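Local coordinates for protein putative glycosyl hydrolase (Bacteroides thetaiotaomicron VPI-5482, PDB 3K11) that probably acts as a glycoside hydrolase of the family 88 type, though its substrate is not established, at residues Gly311-Leu316 / Ser327-Tyr332; Asp321-Thr326 / Gly373-Thr378. One frame throughout, in Å; residues are numbered along the deposited sequence.

In the fold
Interactions 1 and 2 show a β-hairpin and the helix after it tied together through E325, whose O meets T329 OG1 of interaction 1 and whose OE2 meets C375 N of interaction 2. Strands 313-314 and 324-325 pair antiparallel, and helix 326-342 starts after the second; interaction 1 folds that helix back against the first strand, while interaction 2 joins the second strand and the helix start to loop 373-378. Their centres lie about 8 Å apart. H314 ND1 is probably hydrogen-bonded to S322 O at 2.7 Å, and Q315 N to Y323 O at 2.8 Å. The Y323 side chain comes within about 4 Å of a 1,2-ethanediol, probably from the crystallisation liquor, which may mark a pocket.

Interaction 1 (Gly311-Leu316 / Ser327-Tyr332); sequences GFWHQL and SATAIY
W313 meets helix 326-342 through two residues one turn apart, T329 and Y332, and its indole can be traced atom by atom. W313 CB starts beside Y332 CE2 at 3.8 Å. W313 CG is anti to the carbonyl carbon (chi1 -75°), which sets it beside Y332 CD2 and CE2; W313 CD2 then comes to 3.4 Å from Y332 CD2, which sits above the indole face. The phenol turns its edge to the five-membered ring in a T-shaped stack, the planes at 70°. Further out, CE3 and CZ3 meet the T329 methyl at the indole edge, W313 CE3 to T329 CG2 being 3.8 Å. At the far end CZ3 and CH2 lie by Y332 CB, which makes a CH-pi contact over the six-membered ring, 4.1 Å from its centroid. On the other limb NE1 is hydrogen-bonded to V303 O. An alanine here would probably leave the Y332 edge without its aromatic face and V303 O without its indole donor.

The polar tie comes from the backbone: W313 N donates to T329 OG1 at 3.0 Å and 168°, nearly straight. That same hydroxyl is hydrogen-bonded to E325 O, one turn back. A buried hydroxyl thus bridges strand 313-314 and the strand-to-helix junction, satisfying a strand N-H while Y332 packs its edge and CB on the indole.

Interaction 2 (Asp321-Thr326 / Gly373-Thr378); sequences DSYLET and GTCVGT
E325 and T326, at the junction of strand 324-325 with helix 326-342, hold the passing loop by two hydrogen bonds. T326 N donates to G373 O at 3.0 Å, the N-H lying above the carbonyl plane. C375 N donates to E325 OE2 at 2.9 Å, on the anti side of the carboxylate and 26° out of its plane. E325 CG is anti to the backbone N (chi1 -159°), where it packs on C375 CB at 3.7 Å, and the chain then bends at chi2. OE2 is also hydrogen-bonded to S327 OG, while OE1 makes the N-cap bond to A328 N, so this buried carboxylate caps the helix and is an acceptor for the loop N-H at once.

The tight part of the contact is thus the buried group of E325, T326, T374 and C375, with T374 CA 3.4 Å from E325 OE2. At G373 positive phi favours glycine, and there is no room for a β-carbon beside T326 OG1, whose own hydrogen bond runs to E372 O just before the loop segment.

The outer side is Y323, partly exposed. The tyrosine points its CB at the loop, but only its OH touches there, at C375 CB (3.3 Å from Y323 OH) and SG, with that carbon at the ring edge, near its plane. Nothing here stacks, and beyond C375 the loop makes no further touch with 321-326.

R266, near the start of helix 265-281, donates hydrogen bonds to C375 O and V376 O, and is also bonded to S327 OG. The loop, which lies between helices 347-362 and 384-388, is in this way fastened to the beginnings of helices 326-342 and 265-281, beside the strand that pairs with 313-314.

Interaction 1 (Gly311-Leu316 / Ser327-Tyr332)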
loop_
_atom_site.group_PDB
_atom_site.type_symbol
_atom_site.label_atom_id
_atom_site.label_comp_id
_atom_site.label_asym_id
_atom_site.label_seq_id
_atom_site.Cartn_x
_atom_site.Cartn_y
_atom_site.Cartn_z
ATOM N N GLY A 311 0.804 8.439 13.992
ATOM C CA GLY A 311 2.127 8.463 14.631
ATOM C C GLY A 311 2.639 7.077 14.995
ATOM O O GLY A 311 3.821 6.870 15.125
ATOM N N PHE A 312 1.731 6.136 15.169
ATOM C CA PHE A 312 2.084 4.744 15.407
ATOM C C PHE A 312 2.534 4.101 14.096
ATOM O O PHE A 312 2.194 4.566 12.994
ATOM C CB PHE A 312 0.857 3.962 15.877
ATOM C CG PHE A 312 0.327 4.377 17.209
ATOM C CD1 PHE A 312 0.882 3.868 18.380
ATOM C CD2 PHE A 312 -0.744 5.266 17.303
ATOM C CE1 PHE A 312 0.378 4.250 19.622
ATOM C CE2 PHE A 312 -1.268 5.628 18.531
ATOM C CZ PHE A 312 -0.670 5.162 19.696
ATOM N N TRP A 313 3.212 2.973 14.238
ATOM C CA TRP A 313 3.466 2.071 13.140
ATOM C C TRP A 313 2.555 0.836 13.236
ATOM O O TRP A 313 2.006 0.506 14.295
ATOM C CB TRP A 313 4.938 1.681 13.108
ATOM C CG TRP A 313 5.860 2.730 12.599
ATOM C CD1 TRP A 313 6.379 2.797 11.321
ATOM C CD2 TRP A 313 6.392 3.860 13.298
ATOM N NE1 TRP A 313 7.202 3.893 11.200
ATOM C CE2 TRP A 313 7.228 4.555 12.392
ATOM C CE3 TRP A 313 6.247 4.369 14.595
ATOM C CZ2 TRP A 313 7.918 5.701 12.745
ATOM C CZ3 TRP A 313 6.988 5.501 14.964
ATOM C CH2 TRP A 313 7.799 6.154 14.037
ATOM N N HIS A 314 2.344 0.214 12.072
ATOM C CA HIS A 314 1.487 -0.943 11.916
ATOM C C HIS A 314 2.209 -2.259 12.288
ATOM O O HIS A 314 3.405 -2.452 11.963
ATOM C CB HIS A 314 0.992 -1.034 10.484
ATOM C CG HIS A 314 0.099 0.084 10.064
ATOM N ND1 HIS A 314 -1.272 0.056 10.252
ATOM C CD2 HIS A 314 0.376 1.263 9.446
ATOM C CE1 HIS A 314 -1.793 1.175 9.763
ATOM N NE2 HIS A 314 -0.821 1.931 9.280
ATOM N N GLN A 315 1.434 -3.179 12.882
ATOM C CA GLN A 315 1.876 -4.524 13.344
ATOM C C GLN A 315 2.698 -5.252 12.282
ATOM O O GLN A 315 3.731 -5.834 12.576
ATOM C CB GLN A 315 0.641 -5.331 13.717
ATOM C CG GLN A 315 0.801 -6.796 13.937
ATOM C CD GLN A 315 1.430 -7.170 15.210
ATOM O OE1 GLN A 315 2.121 -6.369 15.856
ATOM N NE2 GLN A 315 1.223 -8.427 15.600
ATOM N N LEU A 316 2.200 -5.243 11.041
ATOM C CA LEU A 316 3.037 -5.582 9.861
ATOM C C LEU A 316 3.278 -4.231 9.203
ATOM O O LEU A 316 2.335 -3.563 8.759
ATOM C CB LEU A 316 2.354 -6.543 8.898
ATOM C CG LEU A 316 2.243 -8.000 9.429
ATOM C CD1 LEU A 316 1.567 -8.945 8.393
ATOM C CD2 LEU A 316 3.607 -8.562 9.904
ATOM N N SER A 327 4.336 -0.998 21.315
ATOM C CA SER A 327 5.718 -1.274 21.723
ATOM C C SER A 327 6.717 -0.975 20.593
ATOM O O SER A 327 7.738 -0.340 20.813
ATOM C CB SER A 327 5.916 -2.687 22.258
ATOM O OG SER A 327 5.652 -3.698 21.301
ATOM N N ALA A 328 6.405 -1.382 19.381
ATOM C CA ALA A 328 7.267 -1.091 18.253
ATOM C C ALA A 328 7.402 0.396 18.049
ATOM O O ALA A 328 8.490 0.910 17.787
ATOM C CB ALA A 328 6.711 -1.717 16.976
ATOM N N THR A 329 6.284 1.102 18.160
ATOM C CA THR A 329 6.273 2.544 18.013
ATOM C C THR A 329 7.221 3.191 18.991
ATOM O O THR A 329 8.042 4.054 18.605
ATOM C CB THR A 329 4.842 3.109 18.169
ATOM O OG1 THR A 329 4.002 2.555 17.140
ATOM C CG2 THR A 329 4.840 4.636 18.075
ATOM N N ALA A 330 7.173 2.737 20.242
ATOM C CA ALA A 330 8.072 3.279 21.267
ATOM C C ALA A 330 9.552 3.008 20.939
ATOM O O ALA A 330 10.418 3.879 21.127
ATOM C CB ALA A 330 7.723 2.694 22.677
ATOM N N ILE A 331 9.847 1.778 20.553
ATOM C CA ILE A 331 11.197 1.410 20.139
ATOM C C ILE A 331 11.692 2.354 19.012
ATOM O O ILE A 331 12.820 2.883 19.109
ATOM C CB ILE A 331 11.331 -0.049 19.666
ATOM C CG1 ILE A 331 11.029 -1.061 20.797
ATOM C CG2 ILE A 331 12.754 -0.287 19.097
ATOM C CD1 ILE A 331 10.690 -2.515 20.269
ATOM N N TYR A 332 10.886 2.576 17.983
ATOM C CA TYR A 332 11.294 3.464 16.905
ATOM C C TYR A 332 11.550 4.866 17.389
ATOM O O TYR A 332 12.511 5.524 16.954
ATOM C CB TYR A 332 10.294 3.518 15.778
ATOM C CG TYR A 332 10.009 2.153 15.158
ATOM C CD1 TYR A 332 11.026 1.231 14.930
ATOM C CD2 TYR A 332 8.745 1.820 14.741
ATOM C CE1 TYR A 332 10.751 -0.006 14.346
ATOM C CE2 TYR A 332 8.463 0.574 14.150
ATOM C CZ TYR A 332 9.469 -0.328 13.976
ATOM O OH TYR A 332 9.208 -1.576 13.427
#

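Interaction 2 (Asp321-Thr326 / Gly373-Thr378)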
loop_
_atom_site.group_PDB
_atom_site.type_symbol
_atom_site.label_atom_id
_atom_site.label_comp_id
_atom_site.label_asym_id
_atom_site.label_seq_id
_atom_site.Cartn_x
_atom_site.Cartn_y
_atom_site.Cartn_z
ATOM N N ASP A 321 -3.449 -1.963 6.790
ATOM C CA ASP A 321 -4.693 -2.485 7.325
ATOM C C ASP A 321 -4.470 -3.342 8.548
ATOM O O ASP A 321 -5.419 -3.956 9.064
ATOM C CB ASP A 321 -5.521 -3.215 6.248
ATOM C CG ASP A 321 -4.817 -4.418 5.634
ATOM O OD1 ASP A 321 -3.587 -4.551 5.840
ATOM O OD2 ASP A 321 -5.510 -5.218 4.920
ATOM N N SER A 322 -3.243 -3.405 9.037
ATOM C CA SER A 322 -2.948 -4.146 10.252
ATOM C C SER A 322 -2.941 -3.151 11.433
ATOM O O SER A 322 -2.755 -1.955 11.256
ATOM C CB SER A 322 -1.628 -4.910 10.195
ATOM O OG SER A 322 -0.493 -4.082 10.050
ATOM N N TYR A 323 -3.160 -3.654 12.632
ATOM C CA TYR A 323 -3.345 -2.719 13.750
ATOM C C TYR A 323 -2.130 -1.908 14.107
ATOM O O TYR A 323 -1.005 -2.348 13.897
ATOM C CB TYR A 323 -3.899 -3.442 14.975
ATOM C CG TYR A 323 -3.056 -4.416 15.719
ATOM C CD1 TYR A 323 -2.151 -3.981 16.675
ATOM C CD2 TYR A 323 -3.248 -5.785 15.595
ATOM C CE1 TYR A 323 -1.446 -4.864 17.430
ATOM C CE2 TYR A 323 -2.501 -6.687 16.345
ATOM C CZ TYR A 323 -1.617 -6.223 17.274
ATOM O OH TYR A 323 -0.924 -7.102 18.087
ATOM N N LEU A 324 -2.373 -0.733 14.707
ATOM C CA LEU A 324 -1.314 0.139 15.181
ATOM C C LEU A 324 -0.816 -0.401 16.517
ATOM O O LEU A 324 -1.595 -0.555 17.458
ATOM C CB LEU A 324 -1.836 1.558 15.346
ATOM C CG LEU A 324 -2.334 2.225 14.043
ATOM C CD1 LEU A 324 -2.935 3.645 14.283
ATOM C CD2 LEU A 324 -1.193 2.253 12.983
ATOM N N GLU A 325 0.479 -0.599 16.632
ATOM C CA GLU A 325 1.074 -1.272 17.815
ATOM C C GLU A 325 2.048 -0.398 18.576
ATOM O O GLU A 325 2.935 0.248 18.008
ATOM C CB GLU A 325 1.713 -2.569 17.325
ATOM C CG GLU A 325 1.934 -3.633 18.405
ATOM C CD GLU A 325 3.215 -3.402 19.198
ATOM O OE1 GLU A 325 4.228 -3.057 18.524
ATOM O OE2 GLU A 325 3.234 -3.619 20.445
ATOM N N THR A 326 1.876 -0.399 19.880
ATOM C CA THR A 326 2.540 0.565 20.740
ATOM C C THR A 326 4.001 0.266 21.003
ATOM O O THR A 326 4.827 1.189 20.994
ATOM C CB THR A 326 1.786 0.641 22.075
ATOM O OG1 THR A 326 0.423 1.041 21.833
ATOM C CG2 THR A 326 2.484 1.643 23.066
ATOM N N GLY A 373 -2.211 -1.137 24.090
ATOM C CA GLY A 373 -1.974 -1.398 22.671
ATOM C C GLY A 373 -0.696 -2.163 22.325
ATOM O O GLY A 373 -0.273 -2.125 21.152
ATOM N N THR A 374 -0.128 -2.887 23.291
ATOM C CA THR A 374 1.079 -3.669 23.066
ATOM C C THR A 374 0.740 -5.108 22.680
ATOM O O THR A 374 0.011 -5.786 23.393
ATOM C CB THR A 374 1.953 -3.734 24.297
ATOM O OG1 THR A 374 2.382 -2.405 24.637
ATOM C CG2 THR A 374 3.184 -4.629 24.072
ATOM N N CYS A 375 1.329 -5.564 21.577
ATOM C CA CYS A 375 1.229 -6.940 21.079
ATOM C C CYS A 375 1.857 -7.912 22.100
ATOM O O CYS A 375 2.953 -7.683 22.606
ATOM C CB CYS A 375 1.985 -7.054 19.731
ATOM S SG CYS A 375 2.025 -8.707 19.044
ATOM N N VAL A 376 1.147 -8.980 22.414
ATOM C CA VAL A 376 1.647 -9.978 23.363
ATOM C C VAL A 376 2.815 -10.799 22.779
ATOM O O VAL A 376 3.188 -10.632 21.625
ATOM C CB VAL A 376 0.502 -10.926 23.822
ATOM C CG1 VAL A 376 -0.583 -10.112 24.587
ATOM C CG2 VAL A 376 -0.036 -11.739 22.621
ATOM N N GLY A 377 3.400 -11.685 23.583
ATOM C CA GLY A 377 4.515 -12.509 23.100
ATOM C C GLY A 377 4.071 -13.182 21.816
ATOM O O GLY A 377 2.950 -13.690 21.751
ATOM N N THR A 378 4.939 -13.174 20.815
ATOM C CA THR A 378 4.574 -13.567 19.411
ATOM C C THR A 378 5.753 -14.300 18.755
ATOM O O THR A 378 6.893 -13.787 18.725
ATOM C CB THR A 378 4.195 -12.313 18.611
ATOM O OG1 THR A 378 2.959 -11.812 19.120
ATOM C CG2 THR A 378 4.056 -12.609 17.094
#